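Local coordinates for protein arginyl-tRNA synthetase, putative (Plasmodium falciparum, PDB 5JLD) that probably attaches L-arginine to its cognate tRNA at the expense of ATP, as a class I aminoacyl-tRNA synthetase, at residues A[343-348]-A[376-381]; A[136-141]-A[172-177]. One frame throughout, in Å; residues are numbered along the deposited sequence.

In the fold
Both contacts belong to one parallel sheet, in which the strands run in the order 271-272, 171-176, 133-137, 343-349, 374-380. Contact 2 pairs strand 133-137 with 171-176 and contact 1 pairs 343-349 with the outermost strand 374-380, so strands 133-137 and 343-349 stand side by side between them. Their centres lie about 10 Å apart. Two probable hydrogen bonds join the pairs: Asp137 N to Ile345 O (2.8 Å) and Val347 N to Asp137 O (2.9 Å). Val347 CB also packs 3.8 Å from Phe138 CB. Both contacts extend to the C-terminal ends of their strands, the side on which class I synthetases generally place their catalytic pocket.

Contact 1. Residues A[343-348]-A[376-381]; sequences CVIYVT and MHVGFG
Strands 343-348 and 376-380 run parallel, joined by five backbone hydrogen bonds. The straightest is Tyr346 N to Met376 O (2.9 Å, 175°); the last, Phe380 N to Thr348 O, is bent to 138°.

From root to tip, Met376 rests CB on Ile345 CG1 (4.0 Å) and keeps CG beside that same methylene, the two side chains lying alongside each other. SD lies over both Ile345 CG1 and Cys343 SG, 4.1 Å from the latter. A bend at chi3 (73°) carries CE away from the neighbouring strand. Further along this face, the Ile345 and Val378 side chains cross obliquely, their CG2 methyls 3.6 Å apart. At the strand end, the Phe380 ring lays one face over the Thr348 backbone, CE2 coming 3.3 Å from Thr348 C.

The opposite face, where the Tyr346 ring meets Phe356, carries one polar side-chain link between the segments. With CG anti to its backbone N, His377 swings its ring across to Thr348, and NE2 donates near the ring plane to OG1 (2.8 Å). Thr348 holds that oxygen between its backbone N and carbonyl carbon. This bond is consistent with a proton on NE2, whereas on the Met376 face the side chains meet through sulfur and hydrocarbon.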
ATOM      1  N   CYS A 343      -2.550 -13.306  -6.501  1.00 41.31           N
ATOM      2  CA  CYS A 343      -3.137 -12.366  -5.578  1.00 40.18           C
ATOM      3  C   CYS A 343      -3.772 -11.213  -6.361  1.00 36.77           C
ATOM      4  O   CYS A 343      -3.158 -10.642  -7.255  1.00 46.28           O
ATOM      5  CB  CYS A 343      -2.073 -11.862  -4.589  1.00 36.44           C
ATOM      6  SG  CYS A 343      -2.626 -10.597  -3.435  1.00 62.18           S
ATOM      7  N   VAL A 344      -5.019 -10.900  -6.039  1.00 33.85           N
ATOM      8  CA  VAL A 344      -5.705  -9.780  -6.677  1.00 38.29           C
ATOM      9  C   VAL A 344      -6.270  -8.839  -5.645  1.00 43.50           C
ATOM     10  O   VAL A 344      -7.100  -9.211  -4.798  1.00 37.11           O
ATOM     11  CB  VAL A 344      -6.859 -10.223  -7.604  1.00 43.92           C
ATOM     12  CG1 VAL A 344      -7.422  -9.012  -8.341  1.00 31.81           C
ATOM     13  CG2 VAL A 344      -6.386 -11.274  -8.592  1.00 43.22           C
ATOM     14  N   ILE A 345      -5.844  -7.595  -5.757  1.00 38.79           N
ATOM     15  CA  ILE A 345      -6.160  -6.611  -4.766  1.00 34.33           C
ATOM     16  C   ILE A 345      -6.997  -5.520  -5.396  1.00 40.17           C
ATOM     17  O   ILE A 345      -6.580  -4.919  -6.360  1.00 39.90           O
ATOM     18  CB  ILE A 345      -4.858  -6.027  -4.160  1.00 36.85           C
ATOM     19  CG1 ILE A 345      -4.108  -7.110  -3.376  1.00 34.65           C
ATOM     20  CG2 ILE A 345      -5.163  -4.819  -3.317  1.00 37.49           C
ATOM     21  CD1 ILE A 345      -2.613  -6.763  -3.117  1.00 35.11           C
ATOM     22  N   TYR A 346      -8.186  -5.295  -4.855  1.00 42.04           N
ATOM     23  CA  TYR A 346      -9.075  -4.240  -5.301  1.00 37.35           C
ATOM     24  C   TYR A 346      -9.050  -3.057  -4.334  1.00 44.35           C
ATOM     25  O   TYR A 346      -9.528  -3.166  -3.215  1.00 40.83           O
ATOM     26  CB  TYR A 346     -10.497  -4.775  -5.417  1.00 42.90           C
ATOM     27  CG  TYR A 346     -10.676  -5.775  -6.533  1.00 47.85           C
ATOM     28  CD1 TYR A 346     -10.364  -7.115  -6.338  1.00 46.33           C
ATOM     29  CD2 TYR A 346     -11.165  -5.380  -7.785  1.00 47.07           C
ATOM     30  CE1 TYR A 346     -10.526  -8.042  -7.354  1.00 45.05           C
ATOM     31  CE2 TYR A 346     -11.331  -6.311  -8.826  1.00 40.44           C
ATOM     32  CZ  TYR A 346     -11.006  -7.636  -8.589  1.00 39.54           C
ATOM     33  OH  TYR A 346     -11.153  -8.575  -9.562  1.00 41.27           O
ATOM     34  N   VAL A 347      -8.503  -1.931  -4.773  1.00 41.48           N
ATOM     35  CA  VAL A 347      -8.468  -0.724  -3.953  1.00 44.47           C
ATOM     36  C   VAL A 347      -9.700   0.132  -4.257  1.00 44.83           C
ATOM     37  O   VAL A 347      -9.775   0.697  -5.339  1.00 46.35           O
ATOM     38  CB  VAL A 347      -7.174   0.101  -4.228  1.00 40.05           C
ATOM     39  CG1 VAL A 347      -7.212   1.426  -3.489  1.00 38.90           C
ATOM     40  CG2 VAL A 347      -5.943  -0.701  -3.882  1.00 36.67           C
ATOM     41  N   THR A 348     -10.677   0.202  -3.346  1.00 43.59           N
ATOM     42  CA  THR A 348     -11.888   1.003  -3.603  1.00 43.08           C
ATOM     43  C   THR A 348     -12.534   1.621  -2.357  1.00 44.78           C
ATOM     44  O   THR A 348     -12.137   1.311  -1.245  1.00 44.41           O
ATOM     45  CB  THR A 348     -13.033   0.179  -4.296  1.00 62.86           C
ATOM     46  OG1 THR A 348     -13.749  -0.581  -3.311  1.00 58.31           O
ATOM     47  CG2 THR A 348     -12.514  -0.755  -5.387  1.00 56.35           C
ATOM     48  N   MET A 376      -8.306  -9.783  -2.233  1.00 42.05           N
ATOM     49  CA  MET A 376      -8.320  -8.809  -1.170  1.00 42.53           C
ATOM     50  C   MET A 376      -9.073  -7.572  -1.588  1.00 44.29           C
ATOM     51  O   MET A 376      -8.891  -7.042  -2.682  1.00 38.55           O
ATOM     52  CB  MET A 376      -6.896  -8.429  -0.756  1.00 43.50           C
ATOM     53  CG  MET A 376      -5.900  -9.583  -0.697  1.00 47.19           C
ATOM     54  SD  MET A 376      -4.307  -9.120   0.055  1.00 61.22           S
ATOM     55  CE  MET A 376      -4.801  -8.985   1.770  1.00 38.87           C
ATOM     56  N   HIS A 377      -9.933  -7.111  -0.702  1.00 44.61           N
ATOM     57  CA  HIS A 377     -10.508  -5.803  -0.859  1.00 46.04           C
ATOM     58  C   HIS A 377      -9.793  -4.844   0.081  1.00 47.87           C
ATOM     59  O   HIS A 377      -9.727  -5.098   1.276  1.00 47.30           O
ATOM     60  CB  HIS A 377     -11.998  -5.831  -0.567  1.00 42.25           C
ATOM     61  CG  HIS A 377     -12.656  -4.502  -0.748  1.00 53.95           C
ATOM     62  ND1 HIS A 377     -12.927  -3.659   0.309  1.00 55.28           N
ATOM     63  CD2 HIS A 377     -13.075  -3.860  -1.860  1.00 62.55           C
ATOM     64  CE1 HIS A 377     -13.499  -2.561  -0.146  1.00 62.52           C
ATOM     65  NE2 HIS A 377     -13.606  -2.655  -1.459  1.00 67.55           N
ATOM     66  N   VAL A 378      -9.255  -3.758  -0.471  1.00 46.73           N
ATOM     67  CA  VAL A 378      -8.617  -2.689   0.289  1.00 44.20           C
ATOM     68  C   VAL A 378      -9.493  -1.436   0.221  1.00 47.52           C
ATOM     69  O   VAL A 378      -9.460  -0.679  -0.766  1.00 39.71           O
ATOM     70  CB  VAL A 378      -7.196  -2.359  -0.251  1.00 47.68           C
ATOM     71  CG1 VAL A 378      -6.604  -1.169   0.480  1.00 47.22           C
ATOM     72  CG2 VAL A 378      -6.263  -3.572  -0.164  1.00 43.39           C
ATOM     73  N   GLY A 379     -10.275  -1.216   1.281  1.00 43.84           N
ATOM     74  CA  GLY A 379     -11.250  -0.146   1.307  1.00 35.06           C
ATOM     75  C   GLY A 379     -10.675   1.161   1.793  1.00 50.35           C
ATOM     76  O   GLY A 379      -9.731   1.158   2.579  1.00 54.28           O
ATOM     77  N   PHE A 380     -11.222   2.286   1.337  1.00 45.29           N
ATOM     78  CA  PHE A 380     -10.818   3.563   1.942  1.00 51.14           C
ATOM     79  C   PHE A 380     -12.031   4.444   2.224  1.00 51.80           C
ATOM     80  O   PHE A 380     -13.071   4.311   1.577  1.00 49.12           O
ATOM     81  CB  PHE A 380      -9.808   4.318   1.062  1.00 50.06           C
ATOM     82  CG  PHE A 380     -10.303   4.597  -0.340  1.00 58.20           C
ATOM     83  CD1 PHE A 380     -11.187   5.646  -0.592  1.00 55.45           C
ATOM     84  CD2 PHE A 380      -9.886   3.812  -1.405  1.00 55.23           C
ATOM     85  CE1 PHE A 380     -11.652   5.899  -1.879  1.00 57.77           C
ATOM     86  CE2 PHE A 380     -10.346   4.068  -2.694  1.00 61.43           C
ATOM     87  CZ  PHE A 380     -11.234   5.111  -2.929  1.00 56.72           C
ATOM     88  N   GLY A 381     -11.882   5.348   3.186  1.00 49.45           N
ATOM     89  CA  GLY A 381     -12.949   6.264   3.550  1.00 44.18           C
ATOM     90  C   GLY A 381     -13.007   7.538   2.729  1.00 50.82           C
ATOM     91  O   GLY A 381     -12.227   7.744   1.795  1.00 52.60           O
TER

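Contact 2. Residues A[136-141]-A[172-177]; sequences VDFSSP and THRVNH
Three backbone hydrogen bonds tie the end of strand 133-137 to 172-176 in parallel fashion: Val136 N to His173 O, Val175 N to Val136 O and Phe138 N to Val175 O. The longest runs 3.2 Å from Phe138 N to Val175 O. All three donors approach nearly along the C=O axis. Past Phe138, segment 136-141 leaves the sheet through a classic gamma turn at Ser139 (phi 76°, psi -74°), closed by a weak bond from Ser140 N to Phe138 O.

Side chain meets backbone at Asn176. Its CG is anti to the backbone N, which brings OD1 to Ser140 N (3.0 Å); the donor sits above the amide carbonyl plane. Pro141 comes tip to tip with the same amide, CD lying 3.1 Å from Asn176 OD1, while Asn176 ND2 is bound by Tyr263.

One water, gripped by four bonds, bridges the diverging segments. It donates to Asp137 OD1 (2.7 Å) and Phe138 O (2.6 Å), and accepts from His177 N (2.7 Å) and from Ser140 OG.

Among charged groups, Asp137 OD2 pairs with Arg335, and the His177 imidazole crosses obliquely nearby, ND1 4.4 Å from that oxygen; the carboxylate might favour a protonated ring, though its salt bridge to Arg335 would weaken that effect. Arg174 sends its guanidinium to Glu166 and Asp159.

Apolar contact is lighter. Phe138, its CG in the crowded position, turns its ring back so that CE1 meets Arg174 CA edge-on at 4.1 Å.

Strand 133-137, helix 149-167 and strand 171-176 form the first beta-alpha-beta unit of the Rossmann-like catalytic fold of class I synthetases. The turn at 138-141 leads towards Met147 and the family's HIGH signature, here HVGH, at the start of that helix.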
ATOM      1  N   VAL A 136      -2.933  -5.355  -8.920  1.00 37.78           N
ATOM      2  CA  VAL A 136      -3.557  -4.314  -8.113  1.00 32.16           C
ATOM      3  C   VAL A 136      -4.482  -3.468  -8.997  1.00 41.43           C
ATOM      4  O   VAL A 136      -4.060  -2.855  -9.985  1.00 40.95           O
ATOM      5  CB  VAL A 136      -2.497  -3.419  -7.410  1.00 39.26           C
ATOM      6  CG1 VAL A 136      -3.173  -2.363  -6.511  1.00 32.75           C
ATOM      7  CG2 VAL A 136      -1.508  -4.279  -6.594  1.00 32.57           C
ATOM      8  N   ASP A 137      -5.756  -3.460  -8.630  1.00 38.29           N
ATOM      9  CA  ASP A 137      -6.813  -2.748  -9.346  1.00 39.88           C
ATOM     10  C   ASP A 137      -7.101  -1.453  -8.607  1.00 40.76           C
ATOM     11  O   ASP A 137      -7.637  -1.490  -7.505  1.00 41.08           O
ATOM     12  CB  ASP A 137      -8.058  -3.639  -9.429  1.00 36.98           C
ATOM     13  CG  ASP A 137      -9.189  -3.032 -10.241  1.00 42.72           C
ATOM     14  OD1 ASP A 137      -9.418  -1.802 -10.204  1.00 47.51           O
ATOM     15  OD2 ASP A 137      -9.875  -3.816 -10.933  1.00 46.26           O
ATOM     16  N   PHE A 138      -6.734  -0.318  -9.194  1.00 37.56           N
ATOM     17  CA  PHE A 138      -6.885   0.950  -8.504  1.00 42.45           C
ATOM     18  C   PHE A 138      -7.090   2.139  -9.433  1.00 44.29           C
ATOM     19  O   PHE A 138      -6.993   2.013 -10.663  1.00 42.45           O
ATOM     20  CB  PHE A 138      -5.677   1.203  -7.558  1.00 38.48           C
ATOM     21  CG  PHE A 138      -4.336   1.371  -8.253  1.00 40.67           C
ATOM     22  CD1 PHE A 138      -3.772   0.337  -9.002  1.00 41.92           C
ATOM     23  CD2 PHE A 138      -3.601   2.547  -8.090  1.00 46.17           C
ATOM     24  CE1 PHE A 138      -2.511   0.487  -9.611  1.00 42.61           C
ATOM     25  CE2 PHE A 138      -2.342   2.710  -8.688  1.00 41.21           C
ATOM     26  CZ  PHE A 138      -1.796   1.679  -9.454  1.00 39.87           C
ATOM     27  N   SER A 139      -7.403   3.271  -8.795  1.00 43.42           N
ATOM     28  CA  SER A 139      -7.744   4.559  -9.401  1.00 46.92           C
ATOM     29  C   SER A 139      -9.166   4.557  -9.966  1.00 46.34           C
ATOM     30  O   SER A 139     -10.057   5.179  -9.402  1.00 44.87           O
ATOM     31  CB  SER A 139      -6.740   4.955 -10.484  1.00 44.93           C
ATOM     32  OG  SER A 139      -6.861   6.322 -10.776  1.00 39.65           O
ATOM     33  N   SER A 140      -9.372   3.877 -11.084  1.00 50.08           N
ATOM     34  CA  SER A 140     -10.721   3.695 -11.654  1.00 52.83           C
ATOM     35  C   SER A 140     -11.493   4.977 -12.063  1.00 52.51           C
ATOM     36  O   SER A 140     -12.658   5.152 -11.694  1.00 45.18           O
ATOM     37  CB  SER A 140     -11.580   2.907 -10.660  1.00 52.09           C
ATOM     38  OG  SER A 140     -10.906   1.742 -10.234  1.00 55.22           O
ATOM     39  N   PRO A 141     -10.875   5.867 -12.850  1.00 49.52           N
ATOM     40  CA  PRO A 141     -11.722   6.987 -13.257  1.00 51.82           C
ATOM     41  C   PRO A 141     -12.760   6.555 -14.296  1.00 55.14           C
ATOM     42  O   PRO A 141     -12.677   5.437 -14.836  1.00 49.58           O
ATOM     43  CB  PRO A 141     -10.728   7.972 -13.868  1.00 56.11           C
ATOM     44  CG  PRO A 141      -9.667   7.096 -14.437  1.00 55.85           C
ATOM     45  CD  PRO A 141      -9.534   5.936 -13.459  1.00 49.59           C
ATOM     46  N   THR A 172       4.252  -7.547 -10.772  1.00 36.45           N
ATOM     47  CA  THR A 172       3.100  -6.781 -10.291  1.00 39.35           C
ATOM     48  C   THR A 172       2.353  -6.100 -11.427  1.00 39.10           C
ATOM     49  O   THR A 172       2.962  -5.347 -12.195  1.00 46.93           O
ATOM     50  CB  THR A 172       3.564  -5.731  -9.267  1.00 38.38           C
ATOM     51  OG1 THR A 172       4.372  -6.388  -8.289  1.00 45.48           O
ATOM     52  CG2 THR A 172       2.380  -5.085  -8.575  1.00 40.87           C
ATOM     53  N   HIS A 173       1.052  -6.384 -11.563  1.00 37.12           N
ATOM     54  CA  HIS A 173       0.254  -5.769 -12.632  1.00 38.44           C
ATOM     55  C   HIS A 173      -0.447  -4.530 -12.091  1.00 42.60           C
ATOM     56  O   HIS A 173      -1.317  -4.634 -11.223  1.00 44.79           O
ATOM     57  CB  HIS A 173      -0.806  -6.733 -13.199  1.00 41.89           C
ATOM     58  CG  HIS A 173      -0.259  -7.989 -13.799  1.00 52.53           C
ATOM     59  ND1 HIS A 173       0.087  -8.098 -15.131  1.00 52.12           N
ATOM     60  CD2 HIS A 173      -0.024  -9.211 -13.253  1.00 54.87           C
ATOM     61  CE1 HIS A 173       0.526  -9.320 -15.375  1.00 49.37           C
ATOM     62  NE2 HIS A 173       0.464 -10.014 -14.253  1.00 54.59           N
ATOM     63  N   ARG A 174      -0.068  -3.366 -12.603  1.00 40.53           N
ATOM     64  CA  ARG A 174      -0.746  -2.111 -12.288  1.00 45.87           C
ATOM     65  C   ARG A 174      -1.930  -1.885 -13.251  1.00 50.64           C
ATOM     66  O   ARG A 174      -1.737  -1.551 -14.430  1.00 44.09           O
ATOM     67  CB  ARG A 174       0.240  -0.952 -12.377  1.00 42.86           C
ATOM     68  CG  ARG A 174       1.437  -1.130 -11.467  1.00 43.85           C
ATOM     69  CD  ARG A 174       2.570  -0.226 -11.899  1.00 46.66           C
ATOM     70  NE  ARG A 174       3.454   0.031 -10.765  1.00 46.70           N
ATOM     71  CZ  ARG A 174       3.366   1.114 -10.004  1.00 41.17           C
ATOM     72  NH1 ARG A 174       2.423   2.009 -10.266  1.00 38.77           N
ATOM     73  NH2 ARG A 174       4.193   1.286  -8.967  1.00 41.32           N
ATOM     74  N   VAL A 175      -3.150  -2.044 -12.745  1.00 44.65           N
ATOM     75  CA  VAL A 175      -4.311  -2.047 -13.627  1.00 44.83           C
ATOM     76  C   VAL A 175      -5.350  -0.985 -13.276  1.00 42.22           C
ATOM     77  O   VAL A 175      -5.857  -0.917 -12.173  1.00 39.78           O
ATOM     78  CB  VAL A 175      -4.984  -3.424 -13.636  1.00 50.37           C
ATOM     79  CG1 VAL A 175      -6.274  -3.381 -14.464  1.00 46.76           C
ATOM     80  CG2 VAL A 175      -4.030  -4.459 -14.220  1.00 43.13           C
ATOM     81  N   ASN A 176      -5.668  -0.163 -14.263  1.00 43.82           N
ATOM     82  CA  ASN A 176      -6.669   0.872 -14.125  1.00 40.80           C
ATOM     83  C   ASN A 176      -7.955   0.481 -14.862  1.00 41.67           C
ATOM     84  O   ASN A 176      -7.999   0.588 -16.078  1.00 39.85           O
ATOM     85  CB  ASN A 176      -6.108   2.195 -14.665  1.00 44.67           C
ATOM     86  CG  ASN A 176      -6.942   3.393 -14.266  1.00 46.89           C
ATOM     87  OD1 ASN A 176      -8.003   3.253 -13.651  1.00 49.94           O
ATOM     88  ND2 ASN A 176      -6.454   4.581 -14.594  1.00 39.86           N
ATOM     89  N   HIS A 177      -8.962   0.019 -14.113  1.00 38.74           N
ATOM     90  CA  HIS A 177     -10.269  -0.417 -14.625  1.00 39.09           C
ATOM     91  C   HIS A 177     -11.148   0.799 -14.913  1.00 41.85           C
ATOM     92  O   HIS A 177     -12.077   1.101 -14.165  1.00 40.42           O
ATOM     93  CB  HIS A 177     -10.946  -1.359 -13.610  1.00 37.11           C
ATOM     94  CG  HIS A 177     -12.199  -2.032 -14.100  1.00 51.20           C
ATOM     95  ND1 HIS A 177     -12.191  -3.275 -14.690  1.00 50.01           N
ATOM     96  CD2 HIS A 177     -13.505  -1.667 -14.005  1.00 51.69           C
ATOM     97  CE1 HIS A 177     -13.434  -3.629 -14.985  1.00 51.25           C
ATOM     98  NE2 HIS A 177     -14.246  -2.675 -14.567  1.00 45.83           N
TER
HETATM   99  O   HOH W   1      -9.020   0.526 -11.411  1.00 38.31           O